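Local coordinates for protein Pyrsv_gp04 (Pyrobaculum spherical virus, PDB 2VXZ) that is of unknown function but probably acts as a transcriptional regulator that binds DNA through a winged-helix-like region, at residues R7-L10 / V11-D15; L34-H38 / G39-A43; R81-E84 / R85-T89; K93-P97 / P98-D102; A121-A125 / I126-F130. All coordinates share one frame; numbering follows the deposited sequence.

Contact 1: residues R7-L10 / V11-D15; sequences REVL and VRLRD
E8 and R12, one helical turn apart, run alongside each other in one direction, joined by a salt bridge of 3.5 Å between E8 OE2 and R12 NE. The bridge is long, and the carboxylate plane stands 86° from the guanidinium plane, which excludes a flat two-pronged pairing. E8 reaches it by a bend at chi2 (65°), after a first torsion that carries CG to the far side from its own backbone N. A water reinforces the pair, donating to E8 OE2 at 3.1 Å and accepting weakly from R12 NH2.

On another flank of the helix the guanidinium of R7 lies across V11, whose CG2 sits over one face at 3.5 Å from R7 NH2. Bends at chi2 and chi3 bring the R7 head forward along the helix, over V11. A second water accepts weak bonds from R7 NH1 and R14 NH1, two like charges 4.8 Å apart. L10 lies alongside R14 with CD2 over the face of that guanidinium, but the approach is unusually short and the detail is doubtful.

These are the first turns of helix 7-20, which opens a segment with the helix and strand order of a winged helix-turn-helix domain. Here V9 and L13 face helix 38-50, V9 CG1 meeting L13 CD1 at 3.6 Å.

Beneath the side chains, backbone bonds of the i to i+4 type hold the spacing, as from L13 N to V9 O (2.9 Å). V9 and L13 pack on L44 of helix 38-50, L13 also on L48, while R12 NH1 bonds to L34 O.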
# COMPACT_ATOMS: atom_id res chain seq x y z
N ARG A 7 13.46 -14.55 -23.21
CA ARG A 7 13.48 -15.35 -21.97
C ARG A 7 13.39 -14.49 -20.73
O ARG A 7 12.65 -14.82 -19.80
CB ARG A 7 14.76 -16.19 -21.87
CG ARG A 7 14.73 -17.51 -22.61
CD ARG A 7 13.58 -18.41 -22.21
NE ARG A 7 13.63 -18.83 -20.81
CZ ARG A 7 12.66 -19.51 -20.19
NH1 ARG A 7 11.54 -19.85 -20.84
NH2 ARG A 7 12.80 -19.86 -18.93
N GLU A 8 14.18 -13.42 -20.67
CA GLU A 8 14.18 -12.61 -19.47
C GLU A 8 12.81 -11.97 -19.27
O GLU A 8 12.26 -12.02 -18.19
CB GLU A 8 15.29 -11.55 -19.47
CG GLU A 8 15.65 -11.05 -18.05
CD GLU A 8 16.26 -12.12 -17.13
OE1 GLU A 8 16.61 -13.20 -17.64
OE2 GLU A 8 16.40 -11.89 -15.88
N VAL A 9 12.23 -11.41 -20.33
CA VAL A 9 10.93 -10.72 -20.22
C VAL A 9 9.79 -11.69 -19.88
O VAL A 9 8.98 -11.41 -19.01
CB VAL A 9 10.59 -9.91 -21.49
CG1 VAL A 9 9.13 -9.43 -21.48
CG2 VAL A 9 11.54 -8.72 -21.61
N LEU A 10 9.75 -12.83 -20.56
CA LEU A 10 8.71 -13.84 -20.29
C LEU A 10 8.71 -14.29 -18.83
O LEU A 10 7.66 -14.34 -18.18
CB LEU A 10 8.87 -15.04 -21.22
CG LEU A 10 7.87 -16.18 -21.05
CD1 LEU A 10 7.55 -16.83 -22.38
CD2 LEU A 10 8.39 -17.22 -20.05
N VAL A 11 9.89 -14.62 -18.32
CA VAL A 11 10.03 -15.09 -16.93
C VAL A 11 9.63 -13.98 -15.95
O VAL A 11 8.90 -14.22 -15.01
CB VAL A 11 11.48 -15.55 -16.65
CG1 VAL A 11 11.75 -15.62 -15.14
CG2 VAL A 11 11.73 -16.90 -17.29
N ARG A 12 10.09 -12.76 -16.20
CA ARG A 12 9.77 -11.66 -15.31
C ARG A 12 8.29 -11.29 -15.32
O ARG A 12 7.74 -10.99 -14.28
CB ARG A 12 10.61 -10.42 -15.66
CG ARG A 12 12.12 -10.66 -15.58
CD ARG A 12 12.56 -11.33 -14.32
NE ARG A 12 13.84 -10.80 -13.83
CZ ARG A 12 14.20 -10.74 -12.55
NH1 ARG A 12 13.39 -11.21 -11.62
NH2 ARG A 12 15.36 -10.23 -12.20
N LEU A 13 7.64 -11.31 -16.48
CA LEU A 13 6.20 -11.03 -16.54
C LEU A 13 5.43 -12.06 -15.73
O LEU A 13 4.53 -11.71 -14.96
CB LEU A 13 5.70 -11.05 -17.98
CG LEU A 13 6.20 -9.91 -18.86
CD1 LEU A 13 5.78 -10.14 -20.30
CD2 LEU A 13 5.70 -8.55 -18.37
N ARG A 14 5.81 -13.32 -15.90
CA ARG A 14 5.22 -14.46 -15.20
C ARG A 14 5.39 -14.30 -13.68
O ARG A 14 4.44 -14.49 -12.90
CB ARG A 14 5.93 -15.73 -15.71
CG ARG A 14 5.41 -17.06 -15.31
CD ARG A 14 6.17 -18.15 -16.10
NE ARG A 14 5.57 -18.45 -17.41
CZ ARG A 14 6.18 -19.10 -18.40
NH1 ARG A 14 7.45 -19.50 -18.28
NH2 ARG A 14 5.53 -19.34 -19.53
N ASP A 15 6.59 -13.93 -13.27
CA ASP A 15 6.90 -13.72 -11.87
C ASP A 15 6.12 -12.58 -11.23
O ASP A 15 5.66 -12.71 -10.10
CB ASP A 15 8.40 -13.50 -11.66
CG ASP A 15 9.23 -14.75 -11.94
OD1 ASP A 15 8.67 -15.86 -12.13
OD2 ASP A 15 10.45 -14.61 -12.00
O HOH W 1 8.43 -21.26 -21.05
O HOH W 2 17.79 -10.92 -13.27

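Contact 2: residues L34-H38 / G39-A43; sequences LGLSH and GRAKA
G39 enters the first turn of helix 38-50 with its backbone N set obliquely against the imidazole of H38. R40, next in line, meets S37 twice. Its backbone N donates to S37 OG over 3.3 Å, the N-cap bond, at 158° about the hydrogen. The R40 chain runs extended from CG to NE past the serine, its CG coming within 3.2 Å of S37 OG, and a turn at the last torsion presents NH1 to the same OG, also at 3.3 Å, with the oxygen tilted 21° from the guanidinium plane. S37 can serve both donors because its OG stands between the backbone N and the carbonyl carbon (chi1 51°), facing the open helix end.

A41 follows, its N bonded to S37 O at 3.1 Å, and its methyl CB meeting L36 CD1 at 4.1 Å. A residue just before the N-cap packing on the fourth residue of the helix is a hydrophobic staple. K42 completes the turn with a bond from its N to H38 O. Its aliphatic chain lies alongside H38, with CG over the ring face, 4.1 Å from the centroid of the H38 ring, a CH-pi contact.

H38 ND1 is bonded to Q31 OE1 of helix 27-34, which with the lysine methylenes should fix the ring's rotation. H38, R40 and K42 gather basic groups at the start of the helix that would take the recognition position if this is a winged helix; this would be consistent with nucleic acid binding, and the nearby K42 amine would probably discourage a charge on H38.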
# COMPACT_ATOMS: atom_id res chain seq x y z
N LEU A 34 11.75 -9.13 -6.48
CA LEU A 34 12.24 -9.80 -7.68
C LEU A 34 13.64 -9.38 -8.10
O LEU A 34 14.16 -9.89 -9.09
CB LEU A 34 11.25 -9.56 -8.83
CG LEU A 34 9.82 -10.06 -8.59
CD1 LEU A 34 8.97 -9.92 -9.84
CD2 LEU A 34 9.83 -11.50 -8.12
N GLY A 35 14.27 -8.48 -7.36
CA GLY A 35 15.64 -8.03 -7.67
C GLY A 35 15.74 -7.29 -8.99
O GLY A 35 16.75 -7.41 -9.70
N LEU A 36 14.72 -6.50 -9.29
CA LEU A 36 14.66 -5.71 -10.53
C LEU A 36 15.14 -4.29 -10.29
O LEU A 36 14.97 -3.76 -9.21
CB LEU A 36 13.23 -5.64 -11.05
CG LEU A 36 12.67 -6.92 -11.66
CD1 LEU A 36 11.15 -6.86 -11.82
CD2 LEU A 36 13.36 -7.23 -12.99
N SER A 37 15.72 -3.67 -11.32
CA SER A 37 15.91 -2.21 -11.31
C SER A 37 14.55 -1.49 -11.36
O SER A 37 13.54 -2.04 -11.77
CB SER A 37 16.72 -1.77 -12.51
OG SER A 37 16.17 -2.31 -13.70
N HIS A 38 14.54 -0.22 -10.96
CA HIS A 38 13.32 0.57 -11.07
C HIS A 38 12.78 0.56 -12.50
O HIS A 38 11.57 0.34 -12.71
CB HIS A 38 13.58 2.00 -10.63
CG HIS A 38 12.34 2.83 -10.50
ND1 HIS A 38 11.17 2.34 -9.95
CD2 HIS A 38 12.09 4.12 -10.84
CE1 HIS A 38 10.25 3.29 -9.96
NE2 HIS A 38 10.78 4.38 -10.49
N GLY A 39 13.67 0.80 -13.47
CA GLY A 39 13.31 0.89 -14.88
C GLY A 39 12.69 -0.38 -15.43
O GLY A 39 11.66 -0.33 -16.08
N ARG A 40 13.33 -1.52 -15.18
CA ARG A 40 12.81 -2.81 -15.66
C ARG A 40 11.44 -3.09 -15.04
O ARG A 40 10.51 -3.50 -15.75
CB ARG A 40 13.78 -3.95 -15.36
CG ARG A 40 15.04 -3.92 -16.22
CD ARG A 40 15.86 -5.19 -16.05
NE ARG A 40 17.03 -5.20 -16.93
CZ ARG A 40 18.19 -4.60 -16.66
NH1 ARG A 40 18.38 -3.90 -15.55
NH2 ARG A 40 19.19 -4.69 -17.53
N ALA A 41 11.28 -2.87 -13.74
CA ALA A 41 9.99 -3.14 -13.10
C ALA A 41 8.89 -2.28 -13.73
O ALA A 41 7.81 -2.77 -14.05
CB ALA A 41 10.05 -2.92 -11.58
N LYS A 42 9.16 -1.00 -13.90
CA LYS A 42 8.18 -0.12 -14.51
C LYS A 42 7.87 -0.52 -15.95
O LYS A 42 6.72 -0.45 -16.37
CB LYS A 42 8.64 1.34 -14.42
CG LYS A 42 8.55 1.89 -12.99
CD LYS A 42 8.51 3.39 -12.96
CE LYS A 42 7.21 3.94 -13.54
NZ LYS A 42 6.05 3.68 -12.64
N ALA A 43 8.88 -0.93 -16.72
CA ALA A 43 8.67 -1.30 -18.12
C ALA A 43 7.81 -2.56 -18.20
O ALA A 43 6.92 -2.65 -19.04
CB ALA A 43 10.02 -1.50 -18.86

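Contact 3: residues R81-E84 / R85-T89; sequences REVE and RLVTT
Near the C-terminal end of the long helix 69-89, an i to i+3 salt bridge joins E82 to R85. R85 NH2 donates to E82 OE1 over 2.9 Å, fairly straight at 159° about the hydrogen. The two groups use their planes differently: the oxygen lies in the guanidinium plane of R85, whereas the arginine nitrogen comes from above the carboxylate plane of E82. Both chains must turn to meet. E82 bends at chi2, and R85 runs out extended before a bend at chi3 (60°) swings its guanidinium back along the helix.

The bridge belongs to a wider polar network, since R85 NH2 also pairs with D107 and E82 OE2 bonds to Q109 NE2, tying this helix to the start of helix 108-115. On a different flank E84 forms a salt bridge with R156 near the end of the modelled chain.

The inward flank carries the buried V83 and L86, with V87 at its margin. V83 CG1 and V87 CG2 are in loose contact at 4.3 Å, and V83 packs on L134, L135 and I138 of helix 125-139, while L86 faces L103 and I104 of helix 97-106. Backbone bonds keep these residues in step. R85 N donates to R81 O at 2.8 Å, and L86 N reaches E82 O at 3.1 Å. Beside that second bond, L86 CG rests 3.3 Å from the same E82 O.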
# COMPACT_ATOMS: atom_id res chain seq x y z
N ARG A 81 -9.74 -2.37 7.61
CA ARG A 81 -10.01 -3.22 8.78
C ARG A 81 -8.84 -3.25 9.75
O ARG A 81 -9.04 -3.23 10.96
CB ARG A 81 -10.38 -4.64 8.36
CG ARG A 81 -11.73 -4.75 7.66
CD ARG A 81 -12.20 -6.19 7.55
NE ARG A 81 -11.24 -7.01 6.81
CZ ARG A 81 -11.25 -7.22 5.49
NH1 ARG A 81 -12.17 -6.67 4.70
NH2 ARG A 81 -10.31 -7.98 4.96
N GLU A 82 -7.62 -3.30 9.21
CA GLU A 82 -6.42 -3.31 10.04
C GLU A 82 -6.26 -2.00 10.78
O GLU A 82 -6.01 -2.01 11.97
CB GLU A 82 -5.16 -3.62 9.24
CG GLU A 82 -5.07 -5.06 8.78
CD GLU A 82 -4.82 -6.03 9.92
OE1 GLU A 82 -3.76 -5.94 10.55
OE2 GLU A 82 -5.71 -6.85 10.21
N VAL A 83 -6.40 -0.86 10.09
CA VAL A 83 -6.33 0.44 10.76
C VAL A 83 -7.39 0.52 11.86
O VAL A 83 -7.10 0.91 13.00
CB VAL A 83 -6.48 1.63 9.78
CG1 VAL A 83 -6.56 2.98 10.56
CG2 VAL A 83 -5.32 1.65 8.78
N GLU A 84 -8.62 0.12 11.55
CA GLU A 84 -9.70 0.25 12.52
C GLU A 84 -9.52 -0.69 13.69
O GLU A 84 -9.89 -0.35 14.82
CB GLU A 84 -11.06 0.04 11.84
CG GLU A 84 -11.35 1.13 10.82
CD GLU A 84 -12.81 1.28 10.55
OE1 GLU A 84 -13.36 0.40 9.87
OE2 GLU A 84 -13.39 2.27 11.06
N ARG A 85 -8.94 -1.87 13.45
CA ARG A 85 -8.61 -2.78 14.56
C ARG A 85 -7.58 -2.15 15.51
O ARG A 85 -7.73 -2.22 16.75
CB ARG A 85 -8.09 -4.13 14.05
CG ARG A 85 -7.76 -5.10 15.18
CD ARG A 85 -7.33 -6.44 14.68
NE ARG A 85 -6.14 -6.34 13.86
CZ ARG A 85 -4.89 -6.24 14.32
NH1 ARG A 85 -4.63 -6.24 15.62
NH2 ARG A 85 -3.90 -6.15 13.47
N LEU A 86 -6.54 -1.56 14.94
CA LEU A 86 -5.51 -0.91 15.75
C LEU A 86 -6.07 0.29 16.52
O LEU A 86 -5.69 0.55 17.66
CB LEU A 86 -4.32 -0.49 14.88
CG LEU A 86 -3.54 -1.61 14.19
CD1 LEU A 86 -2.51 -1.01 13.20
CD2 LEU A 86 -2.89 -2.54 15.20
N VAL A 87 -6.98 1.03 15.89
CA VAL A 87 -7.63 2.17 16.55
C VAL A 87 -8.52 1.71 17.71
O VAL A 87 -8.53 2.31 18.80
CB VAL A 87 -8.46 2.99 15.54
CG1 VAL A 87 -9.47 3.88 16.27
CG2 VAL A 87 -7.53 3.81 14.65
N THR A 88 -9.28 0.64 17.48
CA THR A 88 -10.19 0.11 18.48
C THR A 88 -9.41 -0.45 19.66
O THR A 88 -9.72 -0.12 20.81
CB THR A 88 -11.09 -0.98 17.89
OG1 THR A 88 -11.94 -0.40 16.89
CG2 THR A 88 -11.96 -1.64 18.97
N THR A 89 -8.41 -1.28 19.37
CA THR A 89 -7.62 -1.94 20.41
C THR A 89 -6.92 -0.94 21.32
O THR A 89 -6.75 -1.18 22.51
CB THR A 89 -6.56 -2.87 19.78
OG1 THR A 89 -7.21 -3.81 18.92
CG2 THR A 89 -5.79 -3.63 20.85

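Contact 4: residues K93-P97 / P98-D102; sequences KFISP and PRLHD
One face of the R99 guanidinium is covered by F94, whose CE1 stands 3.8 Å above the R99 guanidinium plane, nearer the border of the group than its middle; the phenyl ring comes in obliquely. The planes of ring and guanidinium are 41° apart, so the two groups meet aslant, without a parallel stack. A bend at chi3 of R99 turns its head back toward the strand, and F94 meets it because its ring is set between its own backbone N and carbonyl carbon (chi1 66°). The pyrrolidine rings of P97 and P98 lie side by side and tightly, with P97 CD 3.4 Å from P98 CD.

Behind these groups S96 caps the helix. R99 N makes a weak bond of 3.3 Å to S96 OG, whose stronger partner is the carboxylate of E148. The regular helix bonds begin here too, L100 N reaching S96 O at 2.9 Å and H101 N reaching P97 O at 2.8 Å. Prolines suit the two positions after the cap, where a backbone N-H would have no helical acceptor.

On the inner flank I95 CD1 meets L100 CD1 at 4.0 Å, and both residues pack on L135 of helix 125-139. I95 precedes the N-cap and L100 is the fourth helical residue, so the contact is a hydrophobic staple over a serine N-cap, joining strand 94-95 to helix 97-106.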
# COMPACT_ATOMS: atom_id res chain seq x y z
N LYS A 93 -8.77 8.26 20.00
CA LYS A 93 -9.70 9.32 19.63
C LYS A 93 -9.12 10.18 18.51
O LYS A 93 -9.83 10.97 17.89
CB LYS A 93 -10.02 10.17 20.86
CG LYS A 93 -10.52 9.35 22.06
CD LYS A 93 -11.74 8.51 21.70
CE LYS A 93 -12.26 7.66 22.87
NZ LYS A 93 -11.16 6.99 23.63
N PHE A 94 -7.83 10.00 18.24
CA PHE A 94 -7.19 10.69 17.12
C PHE A 94 -6.05 9.82 16.62
O PHE A 94 -5.57 8.95 17.35
CB PHE A 94 -6.65 12.06 17.56
CG PHE A 94 -5.54 11.98 18.56
CD1 PHE A 94 -4.22 11.97 18.15
CD2 PHE A 94 -5.81 11.87 19.91
CE1 PHE A 94 -3.19 11.88 19.08
CE2 PHE A 94 -4.80 11.77 20.84
CZ PHE A 94 -3.48 11.78 20.43
N ILE A 95 -5.62 10.08 15.39
CA ILE A 95 -4.54 9.30 14.78
C ILE A 95 -3.82 10.15 13.73
O ILE A 95 -4.40 11.04 13.11
CB ILE A 95 -5.09 7.99 14.17
CG1 ILE A 95 -3.94 7.04 13.81
CG2 ILE A 95 -5.98 8.27 12.98
CD1 ILE A 95 -4.35 5.60 13.76
N SER A 96 -2.52 9.90 13.60
CA SER A 96 -1.65 10.60 12.67
C SER A 96 -0.82 9.55 11.91
O SER A 96 -0.72 8.41 12.36
CB SER A 96 -0.70 11.53 13.42
OG SER A 96 0.22 10.81 14.26
N PRO A 97 -0.25 9.92 10.77
CA PRO A 97 0.54 8.92 10.03
C PRO A 97 1.69 8.29 10.83
O PRO A 97 1.87 7.07 10.76
CB PRO A 97 1.01 9.70 8.79
CG PRO A 97 -0.03 10.79 8.62
CD PRO A 97 -0.36 11.19 10.03
N PRO A 98 2.47 9.09 11.59
CA PRO A 98 3.54 8.47 12.37
C PRO A 98 3.01 7.54 13.45
O PRO A 98 3.58 6.49 13.69
CB PRO A 98 4.25 9.67 13.01
CG PRO A 98 3.90 10.81 12.16
CD PRO A 98 2.52 10.56 11.71
N ARG A 99 1.92 7.93 14.10
CA ARG A 99 1.33 7.06 15.13
C ARG A 99 0.82 5.74 14.53
O ARG A 99 0.98 4.68 15.12
CB ARG A 99 0.24 7.79 15.89
CG ARG A 99 0.84 8.76 16.89
CD ARG A 99 -0.22 9.55 17.61
NE ARG A 99 -1.08 8.74 18.49
CZ ARG A 99 -1.01 8.70 19.82
NH1 ARG A 99 -0.10 9.40 20.49
NH2 ARG A 99 -1.87 7.95 20.49
N LEU A 100 0.21 5.83 13.36
CA LEU A 100 -0.27 4.64 12.68
C LEU A 100 0.90 3.78 12.26
O LEU A 100 0.86 2.57 12.43
CB LEU A 100 -1.13 5.02 11.48
CG LEU A 100 -1.64 3.84 10.65
CD1 LEU A 100 -2.49 2.90 11.50
CD2 LEU A 100 -2.42 4.34 9.42
N HIS A 101 1.94 4.39 11.71
CA HIS A 101 3.14 3.62 11.37
C HIS A 101 3.64 2.85 12.59
O HIS A 101 3.94 1.64 12.50
CB HIS A 101 4.27 4.48 10.81
CG HIS A 101 5.43 3.67 10.33
ND1 HIS A 101 6.64 3.63 10.99
CD2 HIS A 101 5.56 2.85 9.26
CE1 HIS A 101 7.47 2.83 10.34
NE2 HIS A 101 6.84 2.34 9.29
N ASP A 102 3.72 3.54 13.73
CA ASP A 102 4.23 2.91 14.93
C ASP A 102 3.33 1.76 15.37
O ASP A 102 3.83 0.70 15.76
CB ASP A 102 4.36 3.92 16.06
CG ASP A 102 5.48 3.59 17.02
OD1 ASP A 102 6.65 3.47 16.58
OD2 ASP A 102 5.20 3.45 18.21

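Contact 5: residues A121-A125 / I126-F130; sequences AHRTA and IILSF
The backbone turns at R123, the centre of an inverse gamma turn, and enters helix 125-139 through T124 and A125, whose carbonyls take the first helical bonds: L128 N to T124 O and S129 N to A125 O, both 3.0 Å. T124 is the N-cap. Its OG1 accepts from I127 N at 3.1 Å in a nearly straight bond (169°), the hydroxyl having been turned over the helix end by a first torsion of 63°.

I127 backs this cap with a branch, its CG2 lying 3.3 Å from T124 O and 3.5 Å from H122 O. R123 and L128 meet aslant: the arginine's CG touches both methyls of L128, 3.9 Å from CD1 and 3.9 Å from CD2, a contact that resembles a hydrophobic staple, R123 standing just before the N-cap and L128 fourth in the helix. R123 NE is hydrogen-bonded to H101 ND1, and NH2 forms a salt bridge with D102 OD1.

The helix start lies at the surface, with its inner side against its neighbours: L128 on P97 and P98 of helix 97-106, I127 on I118, I120 and H101, I126 on V62 of strand 62-66, and S129 OG bonded to N61.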
# COMPACT_ATOMS: atom_id res chain seq x y z
N ALA A 121 9.12 -1.12 6.91
CA ALA A 121 9.98 -1.28 8.10
C ALA A 121 10.42 0.05 8.70
O ALA A 121 10.46 0.20 9.92
CB ALA A 121 11.21 -2.13 7.76
N HIS A 122 10.75 1.00 7.82
CA HIS A 122 11.34 2.27 8.22
C HIS A 122 10.36 3.41 8.00
O HIS A 122 9.58 3.39 7.06
CB HIS A 122 12.64 2.49 7.43
CG HIS A 122 13.67 1.44 7.67
ND1 HIS A 122 14.26 1.24 8.89
CD2 HIS A 122 14.19 0.50 6.85
CE1 HIS A 122 15.11 0.24 8.82
NE2 HIS A 122 15.09 -0.23 7.59
N ARG A 123 10.38 4.38 8.91
CA ARG A 123 9.48 5.53 8.82
C ARG A 123 10.06 6.55 7.85
O ARG A 123 10.85 7.43 8.20
CB ARG A 123 9.27 6.16 10.19
CG ARG A 123 8.20 7.25 10.21
CD ARG A 123 7.78 7.55 11.63
NE ARG A 123 7.38 6.30 12.26
CZ ARG A 123 7.32 6.08 13.56
NH1 ARG A 123 7.57 7.04 14.42
NH2 ARG A 123 7.00 4.88 14.00
N THR A 124 9.69 6.39 6.59
CA THR A 124 10.16 7.25 5.53
C THR A 124 9.07 8.23 5.14
O THR A 124 7.89 8.05 5.46
CB THR A 124 10.55 6.44 4.30
OG1 THR A 124 9.39 5.78 3.80
CG2 THR A 124 11.65 5.42 4.65
N ALA A 125 9.47 9.27 4.41
CA ALA A 125 8.51 10.23 3.85
C ALA A 125 7.48 9.50 3.00
O ALA A 125 6.29 9.81 3.05
CB ALA A 125 9.23 11.27 3.01
N ILE A 126 7.95 8.53 2.21
CA ILE A 126 7.08 7.76 1.33
C ILE A 126 6.01 7.00 2.09
O ILE A 126 4.84 7.09 1.74
CB ILE A 126 7.89 6.77 0.46
CG1 ILE A 126 8.71 7.56 -0.57
CG2 ILE A 126 6.96 5.76 -0.24
CD1 ILE A 126 9.73 6.71 -1.30
N ILE A 127 6.40 6.25 3.12
CA ILE A 127 5.41 5.47 3.85
C ILE A 127 4.47 6.39 4.65
O ILE A 127 3.29 6.08 4.79
CB ILE A 127 6.04 4.39 4.76
CG1 ILE A 127 4.98 3.36 5.20
CG2 ILE A 127 6.65 5.01 5.98
CD1 ILE A 127 4.25 2.65 4.06
N LEU A 128 4.97 7.51 5.15
CA LEU A 128 4.08 8.45 5.83
C LEU A 128 3.01 9.02 4.89
O LEU A 128 1.84 9.16 5.26
CB LEU A 128 4.88 9.57 6.49
CG LEU A 128 5.71 9.13 7.70
CD1 LEU A 128 6.59 10.24 8.20
CD2 LEU A 128 4.78 8.62 8.81
N SER A 129 3.40 9.34 3.66
CA SER A 129 2.46 9.84 2.65
C SER A 129 1.42 8.77 2.30
O SER A 129 0.23 9.07 2.14
CB SER A 129 3.24 10.27 1.41
OG SER A 129 2.39 10.84 0.43
N PHE A 130 1.87 7.52 2.19
CA PHE A 130 0.99 6.38 1.91
C PHE A 130 -0.04 6.23 3.04
O PHE A 130 -1.23 6.12 2.80
CB PHE A 130 1.82 5.11 1.77
CG PHE A 130 1.01 3.85 1.58
CD1 PHE A 130 0.64 3.45 0.30
CD2 PHE A 130 0.65 3.07 2.66
CE1 PHE A 130 -0.09 2.28 0.11
CE2 PHE A 130 -0.06 1.91 2.48
CZ PHE A 130 -0.44 1.51 1.20

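The five contacts follow one another along the chain and divide into two groups. Contacts 1 and 2, centres about 12 Å apart, occupy helix 7-20 and the start of helix 38-50, in the part whose topology resembles a winged helix. Contacts 3, 4 and 5 share the probable transcriptional-regulator region; between centres, contact 4 is about 11 Å from contact 3 and about 12 Å from contact 5, and it touches both, V87 meeting I95 on one side and R123 bridging to D102 on the other. The centres of contacts 1 and 4 are about 39 Å apart, on opposite sides of the chain's centre. Contact 5 is the nearest of its group to contact 2, about 21 Å between centres, and helix 125-139 reaches strand 62-66, linking the halves.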